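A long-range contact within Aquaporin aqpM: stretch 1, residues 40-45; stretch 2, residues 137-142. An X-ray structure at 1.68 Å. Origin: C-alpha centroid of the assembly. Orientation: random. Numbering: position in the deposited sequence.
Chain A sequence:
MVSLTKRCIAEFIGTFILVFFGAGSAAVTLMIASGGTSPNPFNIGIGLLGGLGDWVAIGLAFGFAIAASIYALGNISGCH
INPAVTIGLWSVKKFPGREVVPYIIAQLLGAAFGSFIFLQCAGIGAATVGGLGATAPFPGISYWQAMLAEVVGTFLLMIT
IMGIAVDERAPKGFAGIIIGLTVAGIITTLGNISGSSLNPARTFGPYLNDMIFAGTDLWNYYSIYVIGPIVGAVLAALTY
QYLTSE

Stretch 1, residues 40-45: NPFNIG
Stretch 2 137-142: PFPGIS

The contact joins two irregular loops, separated by at least 94 residues between touching positions, and is built from apolar side chains together with backbone carbonyls that lie against them. At its centre lies Phe42, a buried residue with chi1 at -167° (t) and chi2 at -130°. Its CA-to-CB bond points sideways to the second loop, but this rotamer brings the end of the ring nearer. CE2 of Phe42 lies 4.2 Å from CB of Phe138 and equally 4.2 Å from CG1 of Ile141, the latter at the edge of the ring. Ile141, with both chi angles in m, likewise starts sideways and reaches inward with its end.

Phe138 is also buried; its CA-to-CB bond points toward the first loop, and chi1 of -87° (m) with chi2 of 61° places the ring beside Ile44. CD1 of Ile44 comes to 3.5 Å from CE2 of Phe138, in an oblique approach to the ring. Ile44, with chi1 at 69° (p) and chi2 at 170° (t), directs its CA-to-CB bond toward the second loop. CG2 of Ile44 lies 3.9 Å from CD of Pro139 and also 4.1 Å from CD2 of Phe138, so this methyl spans the junction of the two residues, while CD1 of Ile44 reaches only the Phe138 ring.

The backbones come closest at Phe42 and Pro139, whose CA atoms are 5.3 Å apart. Each loop is shaped there by a tight turn. Asn40 to Asn43 form a type I turn, with phi/psi of -52/-32 at Pro41 and -64/-30 at Phe42, closed by a hydrogen bond from Asn43 N to Asn40 O of 3.0 Å. Phe138 to Ile141 form a type II turn, with -51/126 at Pro139 and 87/-9 at Gly140, closed by Ile141 N to Phe138 O at 2.9 Å. The positive phi of Gly140 suits glycine, since a CB would be jammed against the preceding carbonyl O; the same holds for Gly45, at 137/-35.

Toward the polar edge, backbone carbonyls meet carbon atoms. Pro139 O lies 3.4 Å from CD2 of Phe42, near the plane of the ring at its edge, and Phe42 O lies 4.0 Å from CD2 of Phe138, again at the ring edge. Pro41 O approaches CG of Pro139 to 3.4 Å; both prolines have the C-gamma exo pucker. No hydrogen bond crosses between the loops, and 280 Å² of surface is buried between them, both sides summed. Beyond the contact, Ser142, with chi1 at 74° (p), occupies an N-cap position and caps a helix that begins just past the loop.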

# COMPACT_ATOMS: atom_id res chain seq x y z
N ASN A 40 5.16 14.04 22.95
CA ASN A 40 6.09 15.16 22.90
C ASN A 40 5.66 16.18 21.85
O ASN A 40 4.88 15.87 20.95
CB ASN A 40 7.52 14.67 22.62
CG ASN A 40 7.71 14.16 21.21
OD1 ASN A 40 7.50 12.98 20.93
ND2 ASN A 40 8.09 15.05 20.30
N PRO A 41 6.16 17.43 21.96
CA PRO A 41 5.85 18.55 21.05
C PRO A 41 6.03 18.32 19.55
O PRO A 41 5.30 18.91 18.75
CB PRO A 41 6.76 19.66 21.57
CG PRO A 41 6.81 19.38 23.03
CD PRO A 41 7.03 17.88 23.05
N PHE A 42 6.98 17.48 19.18
CA PHE A 42 7.25 17.20 17.76
C PHE A 42 6.04 16.50 17.13
O PHE A 42 5.78 16.65 15.93
CB PHE A 42 8.50 16.31 17.64
CG PHE A 42 9.05 16.23 16.24
CD1 PHE A 42 9.32 14.99 15.67
CD2 PHE A 42 9.33 17.38 15.51
CE1 PHE A 42 9.88 14.89 14.39
CE2 PHE A 42 9.88 17.30 14.22
CZ PHE A 42 10.16 16.05 13.67
N ASN A 43 5.31 15.74 17.94
CA ASN A 43 4.11 15.03 17.50
C ASN A 43 2.95 15.99 17.75
O ASN A 43 2.53 16.20 18.89
CB ASN A 43 3.96 13.74 18.33
CG ASN A 43 2.83 12.84 17.85
OD1 ASN A 43 2.91 11.61 17.98
ND2 ASN A 43 1.78 13.44 17.32
N ILE A 44 2.43 16.59 16.67
CA ILE A 44 1.35 17.56 16.77
C ILE A 44 -0.06 16.99 16.68
O ILE A 44 -1.04 17.73 16.76
CB ILE A 44 1.47 18.65 15.69
CG1 ILE A 44 1.18 18.04 14.31
CG2 ILE A 44 2.86 19.26 15.71
CD1 ILE A 44 1.03 19.07 13.21
N GLY A 45 -0.17 15.68 16.51
CA GLY A 45 -1.48 15.07 16.39
C GLY A 45 -1.46 14.04 15.28
O GLY A 45 -2.15 13.02 15.35
N PRO A 137 6.83 24.40 8.65
CA PRO A 137 7.87 23.71 9.42
C PRO A 137 7.30 23.18 10.73
O PRO A 137 6.54 23.87 11.41
CB PRO A 137 8.93 24.80 9.63
CG PRO A 137 8.78 25.65 8.41
CD PRO A 137 7.27 25.75 8.26
N PHE A 138 7.66 21.95 11.09
CA PHE A 138 7.18 21.37 12.33
C PHE A 138 7.99 21.89 13.52
O PHE A 138 8.99 22.58 13.34
CB PHE A 138 7.23 19.84 12.24
CG PHE A 138 5.99 19.24 11.63
CD1 PHE A 138 5.62 19.55 10.32
CD2 PHE A 138 5.16 18.41 12.38
CE1 PHE A 138 4.44 19.05 9.77
CE2 PHE A 138 3.97 17.90 11.83
CZ PHE A 138 3.61 18.22 10.53
N PRO A 139 7.54 21.60 14.75
CA PRO A 139 8.26 22.07 15.95
C PRO A 139 9.75 21.77 15.97
O PRO A 139 10.17 20.62 15.80
CB PRO A 139 7.50 21.39 17.09
CG PRO A 139 6.10 21.34 16.56
CD PRO A 139 6.32 20.86 15.14
N GLY A 140 10.56 22.81 16.17
CA GLY A 140 12.00 22.64 16.21
C GLY A 140 12.68 22.69 14.86
O GLY A 140 13.91 22.72 14.79
N ILE A 141 11.90 22.70 13.79
CA ILE A 141 12.47 22.74 12.44
C ILE A 141 12.59 24.19 11.96
O ILE A 141 11.60 24.92 11.92
CB ILE A 141 11.59 21.94 11.45
CG1 ILE A 141 11.47 20.48 11.93
CG2 ILE A 141 12.18 22.01 10.05
CD1 ILE A 141 12.79 19.73 12.06
N SER A 142 13.80 24.59 11.58
CA SER A 142 14.03 25.96 11.11
C SER A 142 13.65 26.16 9.65
O SER A 142 13.40 25.21 8.91
CB SER A 142 15.50 26.34 11.30
OG SER A 142 16.31 25.70 10.33